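Local structure of putative cathepsin d (Ixodes ricinus, 5N7Q) at residues G151-D163 and D316-D329. The protein probably acts as an aspartic endopeptidase of the pepsin-like A1 family, cutting protein substrates, and is captured here with the inhibitor pepstatin A. Sequence-based numbering, arbitrary orientation.
Sequences GEQNVFSVYLNRD and DVFLGPYYTIFDRD. Unlike the reference sequence in segment 151-163: Leu160 (reference Arg).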
ATOM      1  N   GLY A 151       6.832  -9.119  20.828  1.00 13.61           N
ATOM      2  CA  GLY A 151       7.754  -8.837  21.906  1.00 13.61           C
ATOM      3  C   GLY A 151       7.791  -7.354  22.167  1.00 13.41           C
ATOM      4  O   GLY A 151       6.733  -6.715  22.321  1.00 14.53           O
ATOM      5  N   GLU A 152       9.000  -6.801  22.189  1.00 14.60           N
ATOM      6  CA  GLU A 152       9.231  -5.374  22.395  1.00 15.87           C
ATOM      7  C   GLU A 152       9.535  -4.572  21.127  1.00 14.50           C
ATOM      8  O   GLU A 152       9.945  -3.410  21.212  1.00 16.02           O
ATOM      9  CB  GLU A 152      10.381  -5.191  23.375  1.00 19.73           C
ATOM     10  CG  GLU A 152      10.136  -5.841  24.717  1.00 24.28           C
ATOM     11  CD  GLU A 152       9.099  -5.091  25.496  1.00 27.12           C
ATOM     12  OE1 GLU A 152       9.268  -3.860  25.662  1.00 33.44           O
ATOM     13  OE2 GLU A 152       8.108  -5.723  25.925  1.00 33.72           O
ATOM     14  N   GLN A 153       9.341  -5.186  19.959  1.00 11.53           N
ATOM     15  CA  GLN A 153       9.681  -4.563  18.692  1.00 10.81           C
ATOM     16  C   GLN A 153       8.408  -4.399  17.862  1.00  9.76           C
ATOM     17  O   GLN A 153       8.148  -5.175  16.932  1.00  9.67           O
ATOM     18  CB  GLN A 153      10.755  -5.407  17.996  1.00 10.65           C
ATOM     19  CG  GLN A 153      11.223  -4.950  16.617  1.00 10.17           C
ATOM     20  CD  GLN A 153      11.799  -3.537  16.574  1.00 10.58           C
ATOM     21  OE1 GLN A 153      11.337  -2.638  17.278  1.00 12.19           O
ATOM     22  NE2 GLN A 153      12.798  -3.323  15.714  1.00 10.88           N
ATOM     23  N   ASN A 154       7.630  -3.372  18.195  1.00  9.39           N
ATOM     24  CA  ASN A 154       6.319  -3.148  17.592  1.00  9.14           C
ATOM     25  C   ASN A 154       6.449  -2.292  16.327  1.00  8.57           C
ATOM     26  O   ASN A 154       5.975  -1.158  16.251  1.00  8.23           O
ATOM     27  CB  ASN A 154       5.331  -2.553  18.584  1.00  9.60           C
ATOM     28  CG  ASN A 154       5.090  -3.465  19.754  1.00 10.17           C
ATOM     29  OD1 ASN A 154       4.605  -4.590  19.592  1.00 10.08           O
ATOM     30  ND2 ASN A 154       5.471  -3.015  20.945  1.00 12.01           N
ATOM     31  N   VAL A 155       7.117  -2.887  15.351  1.00  8.12           N
ATOM     32  CA  VAL A 155       7.301  -2.310  14.022  1.00  8.12           C
ATOM     33  C   VAL A 155       7.027  -3.376  12.990  1.00  7.86           C
ATOM     34  O   VAL A 155       7.055  -4.564  13.280  1.00  8.17           O
ATOM     35  CB  VAL A 155       8.752  -1.775  13.815  1.00  8.21           C
ATOM     36  CG1 VAL A 155       9.206  -0.927  14.997  1.00  8.08           C
ATOM     37  CG2 VAL A 155       9.737  -2.892  13.478  1.00  8.91           C
ATOM     38  N   PHE A 156       6.732  -2.936  11.764  1.00  6.99           N
ATOM     39  CA  PHE A 156       6.755  -3.834  10.620  1.00  6.95           C
ATOM     40  C   PHE A 156       7.471  -3.131   9.486  1.00  7.10           C
ATOM     41  O   PHE A 156       7.419  -1.907   9.366  1.00  7.73           O
ATOM     42  CB  PHE A 156       5.361  -4.344  10.221  1.00  6.83           C
ATOM     43  CG  PHE A 156       4.375  -3.278   9.853  1.00  6.77           C
ATOM     44  CD1 PHE A 156       4.291  -2.812   8.542  1.00  6.71           C
ATOM     45  CD2 PHE A 156       3.543  -2.689  10.810  1.00  7.08           C
ATOM     46  CE1 PHE A 156       3.391  -1.821   8.200  1.00  7.10           C
ATOM     47  CE2 PHE A 156       2.627  -1.695  10.455  1.00  6.97           C
ATOM     48  CZ  PHE A 156       2.569  -1.259   9.141  1.00  6.67           C
ATOM     49  N   SER A 157       8.199  -3.916   8.710  1.00  7.27           N
ATOM     50  CA  SER A 157       9.049  -3.382   7.659  1.00  7.29           C
ATOM     51  C   SER A 157       8.731  -4.010   6.302  1.00  7.25           C
ATOM     52  O   SER A 157       8.538  -5.222   6.217  1.00  7.86           O
ATOM     53  CB  SER A 157      10.506  -3.643   7.983  1.00  7.69           C
ATOM     54  OG  SER A 157      10.850  -3.066   9.229  1.00  7.76           O
ATOM     55  N   VAL A 158       8.652  -3.187   5.256  1.00  7.65           N
ATOM     56  CA  VAL A 158       8.157  -3.617   3.958  1.00  7.38           C
ATOM     57  C   VAL A 158       9.210  -3.498   2.845  1.00  7.20           C
ATOM     58  O   VAL A 158       9.785  -2.452   2.622  1.00  7.23           O
ATOM     59  CB  VAL A 158       6.892  -2.819   3.554  1.00  7.30           C
ATOM     60  CG1 VAL A 158       6.396  -3.309   2.199  1.00  7.52           C
ATOM     61  CG2 VAL A 158       5.802  -2.897   4.629  1.00  7.70           C
ATOM     62  N   TYR A 159       9.481  -4.633   2.212  1.00  7.52           N
ATOM     63  CA  TYR A 159      10.272  -4.740   1.007  1.00  8.17           C
ATOM     64  C   TYR A 159       9.339  -5.029  -0.162  1.00  7.48           C
ATOM     65  O   TYR A 159       8.573  -6.007  -0.095  1.00  7.34           O
ATOM     66  CB  TYR A 159      11.294  -5.891   1.165  1.00  8.96           C
ATOM     67  CG  TYR A 159      11.917  -6.326  -0.134  1.00  9.98           C
ATOM     68  CD1 TYR A 159      12.645  -5.435  -0.910  1.00 10.56           C
ATOM     69  CD2 TYR A 159      11.735  -7.621  -0.617  1.00 10.05           C
ATOM     70  CE1 TYR A 159      13.167  -5.803  -2.135  1.00 11.40           C
ATOM     71  CE2 TYR A 159      12.292  -8.019  -1.826  1.00 11.54           C
ATOM     72  CZ  TYR A 159      13.007  -7.108  -2.578  1.00 11.68           C
ATOM     73  OH  TYR A 159      13.530  -7.487  -3.802  1.00 13.20           O
ATOM     74  N   LEU A 160       9.434  -4.229  -1.233  1.00  7.60           N
ATOM     75  CA  LEU A 160       8.718  -4.462  -2.487  1.00  8.05           C
ATOM     76  C   LEU A 160       9.734  -4.582  -3.606  1.00  8.39           C
ATOM     77  O   LEU A 160      10.519  -3.683  -3.819  1.00  8.76           O
ATOM     78  CB  LEU A 160       7.739  -3.339  -2.784  1.00  8.36           C
ATOM     79  CG  LEU A 160       6.712  -3.022  -1.691  1.00  8.79           C
ATOM     80  CD1 LEU A 160       5.835  -1.852  -2.116  1.00  9.14           C
ATOM     81  CD2 LEU A 160       5.834  -4.213  -1.325  1.00  8.65           C
ATOM     82  N   ASN A 161       9.731  -5.733  -4.275  1.00  8.87           N
ATOM     83  CA  ASN A 161      10.545  -5.941  -5.451  1.00  9.32           C
ATOM     84  C   ASN A 161       9.895  -5.224  -6.621  1.00  9.36           C
ATOM     85  O   ASN A 161       8.701  -5.401  -6.879  1.00  9.92           O
ATOM     86  CB  ASN A 161      10.658  -7.426  -5.727  1.00  9.78           C
ATOM     87  CG  ASN A 161      11.810  -7.761  -6.665  1.00 11.00           C
ATOM     88  OD1 ASN A 161      12.255  -6.939  -7.493  1.00 11.25           O
ATOM     89  ND2 ASN A 161      12.289  -8.996  -6.561  1.00 11.41           N
ATOM     90  N   ARG A 162      10.665  -4.381  -7.296  1.00  9.08           N
ATOM     91  CA  ARG A 162      10.170  -3.642  -8.466  1.00  9.21           C
ATOM     92  C   ARG A 162      10.458  -4.283  -9.816  1.00  9.45           C
ATOM     93  O   ARG A 162      10.177  -3.695 -10.873  1.00  9.66           O
ATOM     94  CB  ARG A 162      10.624  -2.189  -8.395  1.00  8.92           C
ATOM     95  CG  ARG A 162      10.130  -1.470  -7.141  1.00  9.01           C
ATOM     96  CD  ARG A 162       8.616  -1.346  -7.083  1.00  8.75           C
ATOM     97  NE  ARG A 162       8.065  -0.490  -8.132  1.00  8.89           N
ATOM     98  CZ  ARG A 162       6.775  -0.442  -8.471  1.00  9.09           C
ATOM     99  NH1 ARG A 162       5.892  -1.287  -7.941  1.00  9.52           N
ATOM    100  NH2 ARG A 162       6.379   0.422  -9.414  1.00  9.78           N
ATOM    101  N   ASP A 163      11.010  -5.503  -9.772  1.00 10.38           N
ATOM    102  CA  ASP A 163      11.185  -6.339 -10.965  1.00 11.28           C
ATOM    103  C   ASP A 163      10.192  -7.497 -10.922  1.00 11.80           C
ATOM    104  O   ASP A 163      10.410  -8.474 -10.193  1.00 11.11           O
ATOM    105  CB  ASP A 163      12.602  -6.863 -11.065  1.00 12.18           C
ATOM    106  CG  ASP A 163      12.830  -7.696 -12.294  1.00 13.35           C
ATOM    107  OD1 ASP A 163      11.888  -7.856 -13.103  1.00 14.49           O
ATOM    108  OD2 ASP A 163      13.998  -8.141 -12.428  1.00 15.24           O
ATOM    109  N   ASP A 316       3.852   2.349  -4.203  1.00  6.95           N
ATOM    110  CA  ASP A 316       4.845   1.325  -4.496  1.00  7.51           C
ATOM    111  C   ASP A 316       6.001   1.850  -5.356  1.00  7.64           C
ATOM    112  O   ASP A 316       7.127   1.376  -5.257  1.00  7.75           O
ATOM    113  CB  ASP A 316       4.209   0.112  -5.177  1.00  8.02           C
ATOM    114  CG  ASP A 316       3.074  -0.520  -4.379  1.00  8.34           C
ATOM    115  OD1 ASP A 316       3.072  -0.381  -3.117  1.00  8.37           O
ATOM    116  OD2 ASP A 316       2.188  -1.172  -5.012  1.00  9.50           O
ATOM    117  N   VAL A 317       5.740   2.841  -6.202  1.00  7.59           N
ATOM    118  CA  VAL A 317       6.836   3.479  -6.963  1.00  7.77           C
ATOM    119  C   VAL A 317       7.972   3.963  -6.050  1.00  7.81           C
ATOM    120  O   VAL A 317       9.153   3.836  -6.391  1.00  7.35           O
ATOM    121  CB  VAL A 317       6.282   4.637  -7.827  1.00  8.09           C
ATOM    122  CG1 VAL A 317       7.370   5.625  -8.200  1.00  8.18           C
ATOM    123  CG2 VAL A 317       5.587   4.073  -9.040  1.00  9.01           C
ATOM    124  N   PHE A 318       7.611   4.512  -4.883  1.00  7.98           N
ATOM    125  CA  PHE A 318       8.583   4.972  -3.870  1.00  8.19           C
ATOM    126  C   PHE A 318       9.024   3.876  -2.917  1.00  8.30           C
ATOM    127  O   PHE A 318      10.221   3.758  -2.591  1.00  7.47           O
ATOM    128  CB  PHE A 318       8.002   6.151  -3.048  1.00  8.64           C
ATOM    129  CG  PHE A 318       9.001   6.878  -2.208  1.00  8.72           C
ATOM    130  CD1 PHE A 318       9.769   7.896  -2.749  1.00  9.06           C
ATOM    131  CD2 PHE A 318       9.196   6.548  -0.881  1.00  8.78           C
ATOM    132  CE1 PHE A 318      10.692   8.569  -1.985  1.00  9.05           C
ATOM    133  CE2 PHE A 318      10.144   7.208  -0.119  1.00  8.91           C
ATOM    134  CZ  PHE A 318      10.871   8.223  -0.646  1.00  9.03           C
ATOM    135  N   LEU A 319       8.074   3.056  -2.485  1.00  8.17           N
ATOM    136  CA  LEU A 319       8.320   2.094  -1.412  1.00  8.17           C
ATOM    137  C   LEU A 319       9.065   0.858  -1.902  1.00  8.39           C
ATOM    138  O   LEU A 319       9.518   0.055  -1.095  1.00  9.84           O
ATOM    139  CB  LEU A 319       6.965   1.703  -0.767  1.00  7.97           C
ATOM    140  CG  LEU A 319       6.164   2.851  -0.137  1.00  8.18           C
ATOM    141  CD1 LEU A 319       4.774   2.336   0.249  1.00  8.74           C
ATOM    142  CD2 LEU A 319       6.892   3.453   1.041  1.00  8.82           C
ATOM    143  N   GLY A 320       9.219   0.702  -3.206  1.00  7.98           N
ATOM    144  CA  GLY A 320      10.132  -0.304  -3.765  1.00  8.19           C
ATOM    145  C   GLY A 320      11.601   0.041  -3.625  1.00  8.34           C
ATOM    146  O   GLY A 320      12.384  -0.731  -3.060  1.00  7.92           O
ATOM    147  N   PRO A 321      12.018   1.198  -4.163  1.00  7.99           N
ATOM    148  CA  PRO A 321      13.455   1.554  -4.053  1.00  7.85           C
ATOM    149  C   PRO A 321      13.881   1.937  -2.628  1.00  8.10           C
ATOM    150  O   PRO A 321      15.080   1.940  -2.330  1.00  8.23           O
ATOM    151  CB  PRO A 321      13.623   2.730  -5.053  1.00  8.11           C
ATOM    152  CG  PRO A 321      12.247   3.208  -5.326  1.00  8.24           C
ATOM    153  CD  PRO A 321      11.339   2.021  -5.183  1.00  8.03           C
ATOM    154  N   TYR A 322      12.905   2.256  -1.776  1.00  8.04           N
ATOM    155  CA  TYR A 322      13.173   2.594  -0.376  1.00  8.40           C
ATOM    156  C   TYR A 322      12.446   1.636   0.552  1.00  8.27           C
ATOM    157  O   TYR A 322      11.230   1.661   0.665  1.00  9.46           O
ATOM    158  CB  TYR A 322      12.862   4.071  -0.114  1.00  8.70           C
ATOM    159  CG  TYR A 322      13.754   4.921  -1.017  1.00  8.82           C
ATOM    160  CD1 TYR A 322      15.114   4.986  -0.789  1.00  9.23           C
ATOM    161  CD2 TYR A 322      13.275   5.523  -2.171  1.00  9.46           C
ATOM    162  CE1 TYR A 322      15.959   5.657  -1.638  1.00  9.55           C
ATOM    163  CE2 TYR A 322      14.107   6.202  -3.029  1.00  9.29           C
ATOM    164  CZ  TYR A 322      15.459   6.244  -2.766  1.00  9.62           C
ATOM    165  OH  TYR A 322      16.294   6.946  -3.623  1.00 10.76           O
ATOM    166  N   TYR A 323      13.214   0.738   1.161  1.00  7.94           N
ATOM    167  CA  TYR A 323      12.741  -0.136   2.230  1.00  7.75           C
ATOM    168  C   TYR A 323      12.166   0.728   3.366  1.00  8.10           C
ATOM    169  O   TYR A 323      12.755   1.753   3.713  1.00  8.91           O
ATOM    170  CB  TYR A 323      13.922  -0.932   2.735  1.00  7.61           C
ATOM    171  CG  TYR A 323      13.627  -2.024   3.733  1.00  7.38           C
ATOM    172  CD1 TYR A 323      12.798  -3.103   3.395  1.00  7.21           C
ATOM    173  CD2 TYR A 323      14.198  -2.025   4.989  1.00  7.32           C
ATOM    174  CE1 TYR A 323      12.538  -4.119   4.289  1.00  7.71           C
ATOM    175  CE2 TYR A 323      13.944  -3.035   5.891  1.00  7.59           C
ATOM    176  CZ  TYR A 323      13.136  -4.099   5.549  1.00  7.69           C
ATOM    177  OH  TYR A 323      12.907  -5.115   6.437  1.00  7.74           O
ATOM    178  N   THR A 324      11.003   0.340   3.897  1.00  7.57           N
ATOM    179  CA  THR A 324      10.260   1.234   4.756  1.00  7.88           C
ATOM    180  C   THR A 324       9.918   0.525   6.042  1.00  7.62           C
ATOM    181  O   THR A 324       9.442  -0.604   6.050  1.00  7.87           O
ATOM    182  CB  THR A 324       9.000   1.756   4.094  1.00  7.75           C
ATOM    183  OG1 THR A 324       9.353   2.382   2.850  1.00  8.96           O
ATOM    184  CG2 THR A 324       8.318   2.800   4.923  1.00  7.79           C
ATOM    185  N   ILE A 325      10.175   1.227   7.132  1.00  7.62           N
ATOM    186  CA  ILE A 325       9.933   0.774   8.502  1.00  7.64           C
ATOM    187  C   ILE A 325       8.764   1.583   9.059  1.00  7.43           C
ATOM    188  O   ILE A 325       8.812   2.808   9.095  1.00  7.89           O
ATOM    189  CB  ILE A 325      11.155   0.996   9.410  1.00  8.05           C
ATOM    190  CG1 ILE A 325      12.386   0.180   8.945  1.00  8.15           C
ATOM    191  CG2 ILE A 325      10.831   0.555  10.823  1.00  8.33           C
ATOM    192  CD1 ILE A 325      13.115   0.747   7.745  1.00  8.54           C
ATOM    193  N   PHE A 326       7.717   0.880   9.501  1.00  6.95           N
ATOM    194  CA  PHE A 326       6.517   1.469  10.086  1.00  7.11           C
ATOM    195  C   PHE A 326       6.583   1.154  11.594  1.00  7.08           C
ATOM    196  O   PHE A 326       6.390   0.012  12.004  1.00  7.45           O
ATOM    197  CB  PHE A 326       5.279   0.862   9.445  1.00  7.38           C
ATOM    198  CG  PHE A 326       5.141   1.148   7.983  1.00  7.35           C
ATOM    199  CD1 PHE A 326       5.789   0.340   7.031  1.00  7.63           C
ATOM    200  CD2 PHE A 326       4.342   2.188   7.558  1.00  7.53           C
ATOM    201  CE1 PHE A 326       5.653   0.626   5.673  1.00  7.95           C
ATOM    202  CE2 PHE A 326       4.206   2.470   6.204  1.00  7.70           C
ATOM    203  CZ  PHE A 326       4.849   1.669   5.265  1.00  7.96           C
ATOM    204  N   ASP A 327       6.871   2.174  12.400  1.00  6.92           N
ATOM    205  CA  ASP A 327       7.218   1.999  13.819  1.00  7.29           C
ATOM    206  C   ASP A 327       6.115   2.548  14.714  1.00  7.57           C
ATOM    207  O   ASP A 327       5.948   3.768  14.822  1.00  7.53           O
ATOM    208  CB  ASP A 327       8.571   2.698  14.047  1.00  7.61           C
ATOM    209  CG  ASP A 327       9.089   2.630  15.475  1.00  7.95           C
ATOM    210  OD1 ASP A 327       8.295   2.375  16.400  1.00  8.44           O
ATOM    211  OD2 ASP A 327      10.333   2.852  15.614  1.00  8.64           O
ATOM    212  N   ARG A 328       5.399   1.639  15.376  1.00  7.94           N
ATOM    213  CA  ARG A 328       4.309   2.015  16.275  1.00  8.98           C
ATOM    214  C   ARG A 328       4.817   2.277  17.680  1.00  9.37           C
ATOM    215  O   ARG A 328       4.100   2.890  18.473  1.00 11.88           O
ATOM    216  CB  ARG A 328       3.195   0.938  16.332  1.00  8.79           C
ATOM    217  CG  ARG A 328       2.382   0.880  15.047  1.00  8.61           C
ATOM    218  CD  ARG A 328       1.422   2.066  14.889  1.00  8.48           C
ATOM    219  NE  ARG A 328       0.452   2.081  15.987  1.00  8.46           N
ATOM    220  CZ  ARG A 328      -0.695   1.406  16.004  1.00  8.21           C
ATOM    221  NH1 ARG A 328      -1.045   0.652  14.971  1.00  8.58           N
ATOM    222  NH2 ARG A 328      -1.476   1.431  17.085  1.00  9.32           N
ATOM    223  N   ASP A 329       6.042   1.875  18.023  1.00  9.11           N
ATOM    224  CA  ASP A 329       6.583   2.209  19.365  1.00  9.98           C
ATOM    225  C   ASP A 329       6.891   3.698  19.480  1.00 10.80           C
ATOM    226  O   ASP A 329       6.684   4.319  20.522  1.00 11.53           O
ATOM    227  CB  ASP A 329       7.847   1.404  19.640  1.00 10.50           C
ATOM    228  CG  ASP A 329       7.531  -0.034  20.014  1.00 11.10           C
ATOM    229  OD1 ASP A 329       6.543  -0.231  20.769  1.00 13.53           O
ATOM    230  OD2 ASP A 329       8.274  -0.930  19.562  1.00 13.10           O
TER
HETATM  231  O   HOH W   1      10.708  -0.526  18.802  1.00 13.79           O
HETATM  232  O   HOH W   2      11.028  -6.813   5.294  1.00 10.35           O
HETATM  233  O   HOH W   3       8.601  -0.201   1.434  1.00 11.42           O
HETATM  234  O   HOH W   4      11.306  -2.060  -0.765  1.00  8.73           O
HETATM  235  O   HOH W   5       9.731   1.968  -8.331  1.00  9.60           O
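Phe156 CG stands between its backbone N and carbonyl carbon (chi1 59°), while Phe326 CG is anti to its carbonyl carbon (chi1 -64°). The two are cross-strand partners, and these torsions set their rings with planes 12° apart. The rings are displaced, with centroids 4.9 Å apart and little overlap. Phe326 CB instead lies over one face of the Phe156 ring, 3.6 Å from its centroid, a CH-pi contact. Val158 CG2 packs against Phe326 CE1 on the same side of the strands.

Strands 155-160 and 322-327 run antiparallel. Phe156 with Phe326 and Val158 with Thr324 are hydrogen-bonded pairs. Phe326 N to Phe156 O is short (2.8 Å) and nearly straight, whereas Thr324 N to Val158 O is weak.

The other side carries Val155, Ser157, Ile325 and Asp327. Ser157 CB abuts Tyr323 OH at 3.2 Å. That hydroxyl donates to water 2, which reaches Ser157 O, and is also hydrogen-bonded to Asp178 N. Val155 CG1 packs on the carboxylate of Asp327, which forms a salt bridge with Arg332.

Asp329 grips Asn154 twice. OD1 takes Asn154 ND2 through its syn lone pair (3.0 Å), in the plane of the amide. OD2 takes Asn154 N from above the carboxylate plane (2.9 Å).

At the other end, the Arg162 guanidinium lies with one face over the backbone of Asp316 and Val317. NH1 is hydrogen-bonded to Asp15 O. Leu160 CD1 touches Asp316 OD1 at 3.3 Å, then Leu319 CB; the Leu319 side chain is close to the predicted catalytic Asp227.

The strands belong to the antiparallel interdomain sheet joining the two lobes of the pepsin-like fold. Phe156, Val158 and Phe326 make an apolar cluster; the Ser157 side is mixed, its polar groups satisfied by outside partners. Polar links join the ends: two direct bonds plus water 1 (Gln153 OE1 to Asp329 OD2), and water 5 between Arg162 NE and Val317 O.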